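Local coordinates for protein mRNA transport regulator MTR2 (Candida albicans, PDB 1Q42) that helps move mRNA from the nucleus to the cytoplasm, acting as an NTF2-fold partner of the export factor Mex67, at residues A[166-171]-A[186-191]; A[64-69]-A[181-186]; A[124-129]-A[161-166]. All blocks are in the same frame, centred on the assembly; numbering follows the deposited sequence.

Interaction 1. Residues A[166-171]-A[186-191]; sequences VDVNLV and MDYRFT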
ATOM      1  N   VAL A 166       6.476   0.857  10.500  1.00 17.60           N
ATOM      2  CA  VAL A 166       5.104   0.625  10.069  1.00 18.37           C
ATOM      3  C   VAL A 166       4.595  -0.749  10.542  1.00 17.76           C
ATOM      4  O   VAL A 166       5.324  -1.733  10.503  1.00 19.23           O
ATOM      5  CB  VAL A 166       4.973   0.657   8.526  1.00 19.27           C
ATOM      6  CG1 VAL A 166       3.487   0.515   8.128  1.00 22.77           C
ATOM      7  CG2 VAL A 166       5.509   1.933   7.975  1.00 21.81           C
ATOM      8  N   ASP A 167       3.348  -0.793  11.000  1.00 17.11           N
ATOM      9  CA  ASP A 167       2.651  -2.055  11.279  1.00 17.27           C
ATOM     10  C   ASP A 167       1.414  -2.078  10.411  1.00 17.11           C
ATOM     11  O   ASP A 167       0.718  -1.064  10.288  1.00 16.30           O
ATOM     12  CB  ASP A 167       2.223  -2.121  12.754  1.00 18.01           C
ATOM     13  CG  ASP A 167       3.199  -2.888  13.630  1.00 22.99           C
ATOM     14  OD1 ASP A 167       4.324  -3.212  13.184  1.00 24.53           O
ATOM     15  OD2 ASP A 167       2.933  -3.152  14.837  1.00 27.98           O
ATOM     16  N   VAL A 168       1.133  -3.225   9.807  1.00 16.26           N
ATOM     17  CA  VAL A 168      -0.011  -3.337   8.932  1.00 16.94           C
ATOM     18  C   VAL A 168      -0.771  -4.608   9.305  1.00 17.39           C
ATOM     19  O   VAL A 168      -0.163  -5.655   9.518  1.00 17.76           O
ATOM     20  CB  VAL A 168       0.417  -3.423   7.450  1.00 17.00           C
ATOM     21  CG1 VAL A 168      -0.793  -3.584   6.559  1.00 16.96           C
ATOM     22  CG2 VAL A 168       1.202  -2.213   7.040  1.00 18.22           C
ATOM     23  N   ASN A 169      -2.093  -4.491   9.396  1.00 17.21           N
ATOM     24  CA  ASN A 169      -2.978  -5.622   9.574  1.00 17.83           C
ATOM     25  C   ASN A 169      -3.898  -5.718   8.354  1.00 17.32           C
ATOM     26  O   ASN A 169      -4.551  -4.766   8.003  1.00 16.57           O
ATOM     27  CB  ASN A 169      -3.823  -5.459  10.843  1.00 18.51           C
ATOM     28  CG  ASN A 169      -3.004  -5.561  12.107  1.00 21.82           C
ATOM     29  OD1 ASN A 169      -2.332  -6.558  12.342  1.00 23.91           O
ATOM     30  ND2 ASN A 169      -3.057  -4.527  12.926  1.00 25.43           N
ATOM     31  N   LEU A 170      -3.910  -6.873   7.702  1.00 17.66           N
ATOM     32  CA  LEU A 170      -4.760  -7.116   6.539  1.00 17.98           C
ATOM     33  C   LEU A 170      -5.704  -8.285   6.835  1.00 18.86           C
ATOM     34  O   LEU A 170      -5.327  -9.226   7.534  1.00 19.86           O
ATOM     35  CB  LEU A 170      -3.890  -7.514   5.338  1.00 18.05           C
ATOM     36  CG  LEU A 170      -2.823  -6.559   4.795  1.00 17.70           C
ATOM     37  CD1 LEU A 170      -2.154  -7.191   3.536  1.00 18.58           C
ATOM     38  CD2 LEU A 170      -3.339  -5.189   4.504  1.00 18.39           C
ATOM     39  N   VAL A 171      -6.920  -8.224   6.321  1.00 19.34           N
ATOM     40  CA  VAL A 171      -7.776  -9.394   6.214  1.00 19.85           C
ATOM     41  C   VAL A 171      -7.967  -9.610   4.707  1.00 20.81           C
ATOM     42  O   VAL A 171      -8.457  -8.722   4.011  1.00 20.28           O
ATOM     43  CB  VAL A 171      -9.113  -9.205   6.930  1.00 20.46           C
ATOM     44  CG1 VAL A 171      -9.932 -10.490   6.846  1.00 21.53           C
ATOM     45  CG2 VAL A 171      -8.890  -8.805   8.392  1.00 19.83           C
ATOM     46  N   MET A 186      -7.606  -3.138   5.520  1.00 18.75           N
ATOM     47  CA  MET A 186      -6.215  -2.719   5.713  1.00 18.78           C
ATOM     48  C   MET A 186      -6.164  -1.687   6.832  1.00 18.01           C
ATOM     49  O   MET A 186      -6.898  -0.695   6.822  1.00 18.11           O
ATOM     50  CB  MET A 186      -5.604  -2.121   4.442  1.00 19.55           C
ATOM     51  CG  MET A 186      -4.189  -1.533   4.651  1.00 21.06           C
ATOM     52  SD  MET A 186      -3.480  -0.911   3.143  1.00 26.01           S
ATOM     53  CE  MET A 186      -4.403   0.570   2.907  1.00 25.41           C
ATOM     54  N   ASP A 187      -5.305  -1.956   7.809  1.00 17.73           N
ATOM     55  CA  ASP A 187      -5.002  -1.046   8.892  1.00 17.78           C
ATOM     56  C   ASP A 187      -3.496  -0.765   8.759  1.00 17.07           C
ATOM     57  O   ASP A 187      -2.692  -1.640   9.024  1.00 17.51           O
ATOM     58  CB  ASP A 187      -5.379  -1.718  10.224  1.00 18.72           C
ATOM     59  CG  ASP A 187      -4.745  -1.080  11.437  1.00 22.48           C
ATOM     60  OD1 ASP A 187      -4.490   0.140  11.455  1.00 27.35           O
ATOM     61  OD2 ASP A 187      -4.470  -1.747  12.452  1.00 27.76           O
ATOM     62  N   TYR A 188      -3.153   0.438   8.313  1.00 16.33           N
ATOM     63  CA  TYR A 188      -1.770   0.867   8.096  1.00 16.23           C
ATOM     64  C   TYR A 188      -1.451   1.946   9.127  1.00 16.40           C
ATOM     65  O   TYR A 188      -2.181   2.930   9.235  1.00 15.68           O
ATOM     66  CB  TYR A 188      -1.645   1.421   6.672  1.00 16.92           C
ATOM     67  CG  TYR A 188      -0.250   1.801   6.228  1.00 15.55           C
ATOM     68  CD1 TYR A 188       0.493   0.973   5.393  1.00 15.41           C
ATOM     69  CD2 TYR A 188       0.305   3.026   6.585  1.00 16.36           C
ATOM     70  CE1 TYR A 188       1.765   1.336   4.977  1.00 17.01           C
ATOM     71  CE2 TYR A 188       1.577   3.383   6.182  1.00 17.36           C
ATOM     72  CZ  TYR A 188       2.298   2.539   5.366  1.00 17.08           C
ATOM     73  OH  TYR A 188       3.580   2.892   4.962  1.00 17.37           O
ATOM     74  N   ARG A 189      -0.376   1.762   9.886  1.00 16.86           N
ATOM     75  CA  ARG A 189      -0.079   2.636  11.022  1.00 18.81           C
ATOM     76  C   ARG A 189       1.426   2.888  11.137  1.00 17.92           C
ATOM     77  O   ARG A 189       2.171   1.950  11.163  1.00 17.03           O
ATOM     78  CB  ARG A 189      -0.579   1.958  12.300  1.00 20.33           C
ATOM     79  CG  ARG A 189      -0.637   2.803  13.525  1.00 26.30           C
ATOM     80  CD  ARG A 189      -1.343   2.122  14.675  1.00 30.82           C
ATOM     81  NE  ARG A 189      -2.778   2.402  14.635  1.00 36.44           N
ATOM     82  CZ  ARG A 189      -3.765   1.498  14.624  1.00 39.34           C
ATOM     83  NH1 ARG A 189      -3.544   0.177  14.680  1.00 41.02           N
ATOM     84  NH2 ARG A 189      -5.011   1.936  14.564  1.00 39.38           N
ATOM     85  N   PHE A 190       1.866   4.135  11.217  1.00 17.27           N
ATOM     86  CA  PHE A 190       3.249   4.405  11.605  1.00 18.47           C
ATOM     87  C   PHE A 190       3.395   4.091  13.096  1.00 18.85           C
ATOM     88  O   PHE A 190       2.616   4.577  13.933  1.00 19.62           O
ATOM     89  CB  PHE A 190       3.653   5.875  11.347  1.00 18.86           C
ATOM     90  CG  PHE A 190       3.742   6.258   9.889  1.00 20.86           C
ATOM     91  CD1 PHE A 190       4.265   5.398   8.940  1.00 20.01           C
ATOM     92  CD2 PHE A 190       3.355   7.530   9.481  1.00 24.57           C
ATOM     93  CE1 PHE A 190       4.333   5.760   7.608  1.00 22.30           C
ATOM     94  CE2 PHE A 190       3.445   7.909   8.146  1.00 24.95           C
ATOM     95  CZ  PHE A 190       3.934   7.019   7.212  1.00 24.20           C
ATOM     96  N   THR A 191       4.381   3.261  13.422  1.00 18.82           N
ATOM     97  CA  THR A 191       4.728   2.961  14.814  1.00 19.26           C
ATOM     98  C   THR A 191       5.958   3.719  15.293  1.00 19.25           C
ATOM     99  O   THR A 191       6.229   3.762  16.505  1.00 18.15           O
ATOM    100  CB  THR A 191       4.985   1.473  14.961  1.00 19.44           C
ATOM    101  OG1 THR A 191       5.999   1.071  14.017  1.00 18.59           O
ATOM    102  CG2 THR A 191       3.757   0.678  14.597  1.00 21.23           C
TER
HETATM  103  O   HOH W   1       6.499  -1.600  13.494  1.00 21.22           O

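Interaction 2. Residues A[64-69]-A[181-186]; sequences SNLKRS and EIINSM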
ATOM      1  N   SER A  64      -3.204  -1.833  -5.404  1.00 22.19           N
ATOM      2  CA  SER A  64      -4.202  -2.357  -6.337  1.00 23.04           C
ATOM      3  C   SER A  64      -4.912  -3.619  -5.844  1.00 23.04           C
ATOM      4  O   SER A  64      -6.013  -3.940  -6.327  1.00 22.82           O
ATOM      5  CB  SER A  64      -3.574  -2.641  -7.701  1.00 24.22           C
ATOM      6  OG  SER A  64      -2.549  -3.594  -7.576  1.00 26.07           O
ATOM      7  N   ASN A  65      -4.310  -4.335  -4.895  1.00 22.23           N
ATOM      8  CA  ASN A  65      -4.957  -5.536  -4.353  1.00 22.96           C
ATOM      9  C   ASN A  65      -6.111  -5.246  -3.384  1.00 22.24           C
ATOM     10  O   ASN A  65      -6.815  -6.165  -2.955  1.00 21.60           O
ATOM     11  CB  ASN A  65      -3.935  -6.453  -3.692  1.00 23.66           C
ATOM     12  CG  ASN A  65      -2.926  -7.025  -4.682  1.00 27.20           C
ATOM     13  OD1 ASN A  65      -1.735  -6.762  -4.570  1.00 30.25           O
ATOM     14  ND2 ASN A  65      -3.404  -7.805  -5.655  1.00 31.47           N
ATOM     15  N   LEU A  66      -6.313  -3.975  -3.044  1.00 21.12           N
ATOM     16  CA  LEU A  66      -7.444  -3.585  -2.216  1.00 21.29           C
ATOM     17  C   LEU A  66      -8.744  -3.807  -2.958  1.00 22.42           C
ATOM     18  O   LEU A  66      -8.822  -3.573  -4.155  1.00 22.66           O
ATOM     19  CB  LEU A  66      -7.339  -2.117  -1.826  1.00 20.50           C
ATOM     20  CG  LEU A  66      -6.237  -1.744  -0.847  1.00 20.80           C
ATOM     21  CD1 LEU A  66      -6.035  -0.221  -0.863  1.00 20.54           C
ATOM     22  CD2 LEU A  66      -6.581  -2.226   0.562  1.00 20.56           C
ATOM     23  N   LYS A  67      -9.761  -4.270  -2.240  1.00 23.57           N
ATOM     24  CA  LYS A  67     -11.120  -4.293  -2.763  1.00 24.76           C
ATOM     25  C   LYS A  67     -11.695  -2.878  -2.774  1.00 25.95           C
ATOM     26  O   LYS A  67     -11.390  -2.060  -1.910  1.00 25.31           O
ATOM     27  CB  LYS A  67     -12.008  -5.219  -1.917  1.00 24.81           C
ATOM     28  CG  LYS A  67     -11.677  -6.678  -2.093  1.00 24.12           C
ATOM     29  CD  LYS A  67     -12.718  -7.582  -1.441  1.00 25.14           C
ATOM     30  CE  LYS A  67     -12.291  -9.030  -1.515  1.00 25.29           C
ATOM     31  NZ  LYS A  67     -13.368  -9.973  -1.131  1.00 24.33           N
ATOM     32  N   ARG A  68     -12.543  -2.596  -3.762  1.00 27.86           N
ATOM     33  CA  ARG A  68     -13.217  -1.314  -3.855  1.00 29.43           C
ATOM     34  C   ARG A  68     -13.893  -0.923  -2.530  1.00 29.18           C
ATOM     35  O   ARG A  68     -13.791   0.230  -2.104  1.00 29.87           O
ATOM     36  CB  ARG A  68     -14.230  -1.335  -5.023  1.00 31.04           C
ATOM     37  CG  ARG A  68     -14.538   0.023  -5.581  1.00 34.98           C
ATOM     38  CD  ARG A  68     -14.260   0.240  -7.080  1.00 38.83           C
ATOM     39  NE  ARG A  68     -12.843   0.122  -7.468  1.00 41.35           N
ATOM     40  CZ  ARG A  68     -11.871   1.037  -7.262  1.00 42.29           C
ATOM     41  NH1 ARG A  68     -12.096   2.186  -6.626  1.00 40.67           N
ATOM     42  NH2 ARG A  68     -10.644   0.784  -7.699  1.00 41.99           N
ATOM     43  N   SER A  69     -14.508  -1.896  -1.857  1.00 29.22           N
ATOM     44  CA  SER A  69     -15.246  -1.662  -0.608  1.00 29.45           C
ATOM     45  C   SER A  69     -14.508  -2.149   0.648  1.00 27.60           C
ATOM     46  O   SER A  69     -15.130  -2.485   1.667  1.00 28.68           O
ATOM     47  CB  SER A  69     -16.607  -2.343  -0.679  1.00 30.40           C
ATOM     48  OG  SER A  69     -16.489  -3.751  -0.621  1.00 33.02           O
ATOM     49  N   GLU A 181      -8.518  -7.957  -6.761  1.00 36.77           N
ATOM     50  CA  GLU A 181      -9.023  -7.305  -5.554  1.00 34.17           C
ATOM     51  C   GLU A 181      -9.382  -8.355  -4.486  1.00 32.05           C
ATOM     52  O   GLU A 181     -10.466  -8.953  -4.510  1.00 31.49           O
ATOM     53  CB  GLU A 181     -10.207  -6.396  -5.909  1.00 34.54           C
ATOM     54  CG  GLU A 181      -9.818  -5.301  -6.906  1.00 35.94           C
ATOM     55  CD  GLU A 181     -10.935  -4.316  -7.215  1.00 38.41           C
ATOM     56  OE1 GLU A 181     -10.684  -3.085  -7.190  1.00 39.85           O
ATOM     57  OE2 GLU A 181     -12.061  -4.768  -7.501  1.00 39.35           O
ATOM     58  N   ILE A 182      -8.456  -8.554  -3.546  1.00 28.81           N
ATOM     59  CA  ILE A 182      -8.569  -9.587  -2.523  1.00 26.88           C
ATOM     60  C   ILE A 182      -8.490  -9.092  -1.073  1.00 24.57           C
ATOM     61  O   ILE A 182      -8.889  -9.809  -0.156  1.00 24.04           O
ATOM     62  CB  ILE A 182      -7.505 -10.686  -2.748  1.00 27.42           C
ATOM     63  CG1 ILE A 182      -6.095 -10.095  -2.793  1.00 27.57           C
ATOM     64  CG2 ILE A 182      -7.818 -11.475  -4.026  1.00 28.18           C
ATOM     65  CD1 ILE A 182      -5.018 -11.114  -2.762  1.00 28.83           C
ATOM     66  N   ILE A 183      -7.991  -7.882  -0.854  1.00 21.94           N
ATOM     67  CA  ILE A 183      -7.872  -7.359   0.514  1.00 21.10           C
ATOM     68  C   ILE A 183      -9.199  -6.753   0.977  1.00 20.65           C
ATOM     69  O   ILE A 183      -9.683  -5.791   0.380  1.00 20.72           O
ATOM     70  CB  ILE A 183      -6.734  -6.321   0.612  1.00 19.45           C
ATOM     71  CG1 ILE A 183      -5.393  -6.956   0.202  1.00 20.00           C
ATOM     72  CG2 ILE A 183      -6.657  -5.774   2.048  1.00 20.10           C
ATOM     73  CD1 ILE A 183      -4.229  -5.981   0.035  1.00 20.56           C
ATOM     74  N   ASN A 184      -9.792  -7.349   2.020  1.00 20.66           N
ATOM     75  CA  ASN A 184     -11.046  -6.900   2.630  1.00 20.85           C
ATOM     76  C   ASN A 184     -10.892  -5.773   3.625  1.00 19.74           C
ATOM     77  O   ASN A 184     -11.799  -4.976   3.813  1.00 18.84           O
ATOM     78  CB  ASN A 184     -11.740  -8.065   3.346  1.00 21.65           C
ATOM     79  CG  ASN A 184     -11.956  -9.251   2.423  1.00 23.60           C
ATOM     80  OD1 ASN A 184     -11.254 -10.269   2.516  1.00 26.90           O
ATOM     81  ND2 ASN A 184     -12.873  -9.097   1.491  1.00 23.14           N
ATOM     82  N   SER A 185      -9.748  -5.724   4.286  1.00 19.50           N
ATOM     83  CA  SER A 185      -9.465  -4.645   5.226  1.00 19.71           C
ATOM     84  C   SER A 185      -7.972  -4.406   5.348  1.00 19.18           C
ATOM     85  O   SER A 185      -7.186  -5.341   5.251  1.00 18.29           O
ATOM     86  CB  SER A 185     -10.091  -4.915   6.602  1.00 21.06           C
ATOM     87  OG  SER A 185      -9.487  -5.990   7.279  1.00 24.10           O
ATOM     88  N   MET A 186      -7.606  -3.138   5.520  1.00 18.75           N
ATOM     89  CA  MET A 186      -6.215  -2.719   5.713  1.00 18.78           C
ATOM     90  C   MET A 186      -6.164  -1.687   6.832  1.00 18.01           C
ATOM     91  O   MET A 186      -6.898  -0.695   6.822  1.00 18.11           O
ATOM     92  CB  MET A 186      -5.604  -2.121   4.442  1.00 19.55           C
ATOM     93  CG  MET A 186      -4.189  -1.533   4.651  1.00 21.06           C
ATOM     94  SD  MET A 186      -3.480  -0.911   3.143  1.00 26.01           S
ATOM     95  CE  MET A 186      -4.403   0.570   2.907  1.00 25.41           C
TER

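Interaction 3. Residues A[124-129]-A[161-166]; sequences SAKVRF and GSWFGV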
ATOM      1  N   SER A 124       5.201  -6.207   9.913  1.00 17.92           N
ATOM      2  CA  SER A 124       5.950  -5.023  10.286  1.00 18.17           C
ATOM      3  C   SER A 124       6.940  -4.748   9.155  1.00 17.76           C
ATOM      4  O   SER A 124       7.369  -5.668   8.478  1.00 17.43           O
ATOM      5  CB  SER A 124       6.672  -5.274  11.606  1.00 18.92           C
ATOM      6  OG  SER A 124       5.719  -5.573  12.632  1.00 21.59           O
ATOM      7  N   ALA A 125       7.242  -3.483   8.928  1.00 17.21           N
ATOM      8  CA  ALA A 125       8.232  -3.071   7.930  1.00 17.48           C
ATOM      9  C   ALA A 125       8.893  -1.798   8.406  1.00 17.61           C
ATOM     10  O   ALA A 125       8.445  -1.180   9.396  1.00 17.35           O
ATOM     11  CB  ALA A 125       7.571  -2.839   6.567  1.00 17.13           C
ATOM     12  N   LYS A 126       9.973  -1.429   7.731  1.00 17.57           N
ATOM     13  CA  LYS A 126      10.472  -0.055   7.775  1.00 17.99           C
ATOM     14  C   LYS A 126      10.238   0.598   6.429  1.00 17.51           C
ATOM     15  O   LYS A 126      10.247  -0.064   5.401  1.00 18.10           O
ATOM     16  CB  LYS A 126      11.927   0.052   8.180  1.00 19.60           C
ATOM     17  CG  LYS A 126      12.906  -0.839   7.495  1.00 23.04           C
ATOM     18  CD  LYS A 126      14.179  -0.964   8.355  1.00 26.02           C
ATOM     19  CE  LYS A 126      15.209  -1.819   7.653  1.00 29.12           C
ATOM     20  NZ  LYS A 126      16.566  -1.659   8.223  1.00 28.30           N
ATOM     21  N   VAL A 127       9.965   1.889   6.456  1.00 16.96           N
ATOM     22  CA  VAL A 127       9.705   2.642   5.235  1.00 16.32           C
ATOM     23  C   VAL A 127      10.429   3.966   5.301  1.00 17.31           C
ATOM     24  O   VAL A 127      10.516   4.579   6.354  1.00 17.18           O
ATOM     25  CB  VAL A 127       8.178   2.831   4.970  1.00 15.83           C
ATOM     26  CG1 VAL A 127       7.513   3.711   6.007  1.00 17.18           C
ATOM     27  CG2 VAL A 127       7.913   3.435   3.595  1.00 14.89           C
ATOM     28  N   ARG A 128      10.960   4.400   4.164  1.00 18.25           N
ATOM     29  CA  ARG A 128      11.497   5.738   4.047  1.00 18.81           C
ATOM     30  C   ARG A 128      10.972   6.413   2.797  1.00 20.01           C
ATOM     31  O   ARG A 128      10.396   5.761   1.912  1.00 19.80           O
ATOM     32  CB  ARG A 128      13.017   5.737   4.074  1.00 19.02           C
ATOM     33  CG  ARG A 128      13.699   4.799   3.139  1.00 19.33           C
ATOM     34  CD  ARG A 128      15.157   4.631   3.541  1.00 20.35           C
ATOM     35  NE  ARG A 128      15.894   3.801   2.606  1.00 23.22           N
ATOM     36  CZ  ARG A 128      17.169   3.459   2.764  1.00 26.69           C
ATOM     37  NH1 ARG A 128      17.853   3.855   3.834  1.00 27.68           N
ATOM     38  NH2 ARG A 128      17.756   2.686   1.860  1.00 27.97           N
ATOM     39  N   PHE A 129      11.164   7.724   2.747  1.00 20.54           N
ATOM     40  CA  PHE A 129      10.561   8.558   1.707  1.00 21.91           C
ATOM     41  C   PHE A 129      11.561   9.481   1.055  1.00 23.44           C
ATOM     42  O   PHE A 129      12.540   9.914   1.672  1.00 24.44           O
ATOM     43  CB  PHE A 129       9.415   9.402   2.279  1.00 21.36           C
ATOM     44  CG  PHE A 129       8.298   8.596   2.847  1.00 20.69           C
ATOM     45  CD1 PHE A 129       7.198   8.260   2.055  1.00 20.46           C
ATOM     46  CD2 PHE A 129       8.314   8.199   4.185  1.00 20.39           C
ATOM     47  CE1 PHE A 129       6.168   7.518   2.586  1.00 19.59           C
ATOM     48  CE2 PHE A 129       7.288   7.459   4.714  1.00 19.76           C
ATOM     49  CZ  PHE A 129       6.202   7.123   3.908  1.00 19.76           C
ATOM     50  N   GLY A 161      15.149   9.438   3.034  1.00 25.14           N
ATOM     51  CA  GLY A 161      15.244   9.971   4.381  1.00 24.84           C
ATOM     52  C   GLY A 161      15.383   8.889   5.447  1.00 24.47           C
ATOM     53  O   GLY A 161      15.753   7.735   5.168  1.00 24.13           O
ATOM     54  N   SER A 162      15.076   9.275   6.681  1.00 23.86           N
ATOM     55  CA  SER A 162      15.162   8.389   7.842  1.00 23.11           C
ATOM     56  C   SER A 162      14.053   7.332   7.839  1.00 21.62           C
ATOM     57  O   SER A 162      12.956   7.560   7.307  1.00 20.57           O
ATOM     58  CB  SER A 162      15.074   9.209   9.130  1.00 23.92           C
ATOM     59  OG  SER A 162      16.155  10.143   9.217  1.00 25.99           O
ATOM     60  N   TRP A 163      14.352   6.185   8.443  1.00 21.22           N
ATOM     61  CA  TRP A 163      13.385   5.096   8.589  1.00 19.56           C
ATOM     62  C   TRP A 163      12.229   5.437   9.539  1.00 18.89           C
ATOM     63  O   TRP A 163      12.443   5.947  10.669  1.00 18.18           O
ATOM     64  CB  TRP A 163      14.060   3.822   9.096  1.00 20.09           C
ATOM     65  CG  TRP A 163      15.020   3.118   8.129  1.00 20.08           C
ATOM     66  CD1 TRP A 163      16.359   2.911   8.318  1.00 23.61           C
ATOM     67  CD2 TRP A 163      14.698   2.497   6.875  1.00 20.19           C
ATOM     68  NE1 TRP A 163      16.885   2.215   7.255  1.00 22.84           N
ATOM     69  CE2 TRP A 163      15.886   1.954   6.355  1.00 22.13           C
ATOM     70  CE3 TRP A 163      13.525   2.372   6.116  1.00 19.96           C
ATOM     71  CZ2 TRP A 163      15.937   1.282   5.122  1.00 22.45           C
ATOM     72  CZ3 TRP A 163      13.583   1.685   4.891  1.00 20.16           C
ATOM     73  CH2 TRP A 163      14.781   1.165   4.412  1.00 22.40           C
ATOM     74  N   PHE A 164      11.022   5.153   9.043  1.00 17.58           N
ATOM     75  CA  PHE A 164       9.801   5.103   9.813  1.00 17.30           C
ATOM     76  C   PHE A 164       9.558   3.629  10.123  1.00 17.01           C
ATOM     77  O   PHE A 164       9.926   2.772   9.346  1.00 16.50           O
ATOM     78  CB  PHE A 164       8.581   5.525   8.990  1.00 16.80           C
ATOM     79  CG  PHE A 164       8.493   6.991   8.675  1.00 18.86           C
ATOM     80  CD1 PHE A 164       7.381   7.702   9.062  1.00 18.28           C
ATOM     81  CD2 PHE A 164       9.464   7.631   7.931  1.00 18.99           C
ATOM     82  CE1 PHE A 164       7.249   9.051   8.739  1.00 20.17           C
ATOM     83  CE2 PHE A 164       9.348   8.976   7.615  1.00 21.57           C
ATOM     84  CZ  PHE A 164       8.229   9.682   8.017  1.00 20.66           C
ATOM     85  N   GLY A 165       8.872   3.360  11.225  1.00 15.80           N
ATOM     86  CA  GLY A 165       8.330   2.048  11.488  1.00 16.03           C
ATOM     87  C   GLY A 165       6.884   1.999  11.053  1.00 16.27           C
ATOM     88  O   GLY A 165       6.156   2.963  11.224  1.00 15.13           O
ATOM     89  N   VAL A 166       6.476   0.857  10.500  1.00 17.60           N
ATOM     90  CA  VAL A 166       5.104   0.625  10.069  1.00 18.37           C
ATOM     91  C   VAL A 166       4.595  -0.749  10.542  1.00 17.76           C
ATOM     92  O   VAL A 166       5.324  -1.733  10.503  1.00 19.23           O
ATOM     93  CB  VAL A 166       4.973   0.657   8.526  1.00 19.27           C
ATOM     94  CG1 VAL A 166       3.487   0.515   8.128  1.00 22.77           C
ATOM     95  CG2 VAL A 166       5.509   1.933   7.975  1.00 21.81           C
TER
HETATM   96  O   HOH W   2      16.871   5.423   6.272  1.00 23.97           O
HETATM   97  O   HOH W   3      12.082   9.015   5.135  1.00 20.34           O

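Interaction 1. Residues A[166-171]-A[186-191]
Asp167 and Arg189 face each other as a hydrogen-bonded antiparallel pair, and two positions further on Asn169 and Asp187 do the same. Both pairs close their rings of two backbone bonds: Asp167 N gives to Arg189 O at 3.0 Å, and Asp167 O receives from Arg189 N, while Asn169 N reaches Asp187 O and Asp187 N reaches Asn169 O, each at 2.9 Å. Three of these carbonyls also take a CA-H...O contact from a residue of an adjoining pair; Val168 CA sits 3.2 Å from Asp187 O.

On the polar face, the side chains of Asn169 and Asp187 run side by side. Asn169 ND2 donates to Asp187 OD2 over 3.2 Å along a nearly straight line (166° at the hydrogen), within its own amide plane but 31° out of the carboxylate plane, on the anti side. The same OD2 takes a salt bridge from Arg189 NH1 at 3.1 Å, two residues along its strand, so one oxygen is gripped twice. At the end of this face a water donates to Asp167 OD1 at 2.7 Å and also hydrogen-bonds Thr191 OG1; OD1 has a second partner in Ser124 OG.

The other face is apolar. Val166 CG1, anti to the backbone N (chi1 -176°), lies over the Tyr188 ring, 3.8 Å from its centroid, and CG2 meets the edge of Phe190. Val168 CG2 touches Tyr188 obliquely, and Leu170 lies alongside Met186. The Tyr188 hydroxyl is satisfied by His103.

This is the central hairpin of the NTF2-like sheet: strand 118-129 flanks 164-173 on its far side, and helix 29-40 covers the apolar face, with Phe32 and Leu33 on Leu170, Phe36 on Met186 and Leu40 on Tyr188.

Interaction 2. Residues A[64-69]-A[181-186]
Leu66 packs on Ile183 where the two segments run briefly parallel, with Leu66 CD2 3.8 Å from Ile183 CG2. These buried side chains form the tight half of the contact, closed over by Phe91 of helix 87-96 and by Phe32 and Phe36 of helix 29-40. Just beyond this single parallel bridge, Asn184 and Ser185 both face Val171, a classic beta bulge.

Asn65 O accepts from both Ile182 N and Ile183 N, each at 3.0 Å, and the two donors come from opposite faces of the carbonyl plane. Lys67 N returns a bond to Ile183 O at 3.0 Å.

Toward solvent the grip slackens. Lys67 stretches out as an extended chain, its CE 3.5 Å from Glu181 O, and carries NZ past Asn184 to a salt bridge with Asp173. Glu181 lays CG against Leu66 O at 3.4 Å, yet its OE1 stands 3.9 Å from Arg68 NE, a long salt bridge with the two planes 39° apart. Lys88 is the stronger partner of that carboxylate, and Asp86 of Arg68.

Hydrophobic side chains and main-chain bonds therefore fix how these segments join, while the charges at the rim probably add a looser electrostatic network shared with Asp86, Lys88 and Asp173.

Interaction 3. Residues A[124-129]-A[161-166]
Trp163 is clasped between Lys126 and Arg128, which alternate with inward-facing residues on strand 118-129 and so rise on the same side of the sheet. The guanidinium of Arg128 lies flat on one face of the indole, planes 6° apart and centres 4.1 Å apart, with Arg128 CD over the six-membered ring. Across the opposite face runs the extended chain of Lys126: CG is 3.7 Å from the centroid of the six-membered ring, and NZ makes an off-centre cation-pi contact with the five-membered ring at 4.3 Å. Both long chains start with CG between the backbone N and the carbonyl carbon, which sets them upright beside the ring.

The second aromatic contact lies on the buried side. Phe129 turns its edge to the face of Phe164 in a T-shaped pair, centroids 5.1 Å apart and planes at 77°. Beside it Val127 CG1 presses on Val166 CG2 at only 3.3 Å, closer than usual for two methyls.

Backbone bonds join the end of strand 118-129 to the start of strand 164-173, antiparallel neighbours in the NTF2-like sheet, at two hydrogen-bonded pairs, Ala125 with Val166 and Val127 with Phe164; Phe164 N to Val127 O is the shortest at 2.8 Å. Beyond them Gly161 N bonds Phe129 O, and two waters fill in where the strands part. One links Arg128 NH1 to Gly161 O, the other Phe129 N to Ser162 O.

Cationic chains thus sandwich an electron-rich indole on one side of the sheet, while hydrocarbon contact dominates the other: probably electrostatic attraction and dispersion together hold Trp163 in place.

In the fold
All three contacts belong to one mixed sheet of the NTF2-like fold. Interaction 1 lies in the middle, its centre about 14 Å from that of interaction 2 and about 13 Å from that of interaction 3, whereas the centres of interactions 2 and 3 are about 23 Å apart, on opposite sides of the chain's centre. Met186 joins interaction 1 to interaction 2 on strand 183-192, and Val166 joins it to interaction 3 on strand 164-173. Along the chain, interactions 3 and 1 follow in series, and interaction 2 ties the second strand of the interaction 1 hairpin back to residues 64-69. Early and late parts of the chain are thereby united in a single continuous sheet.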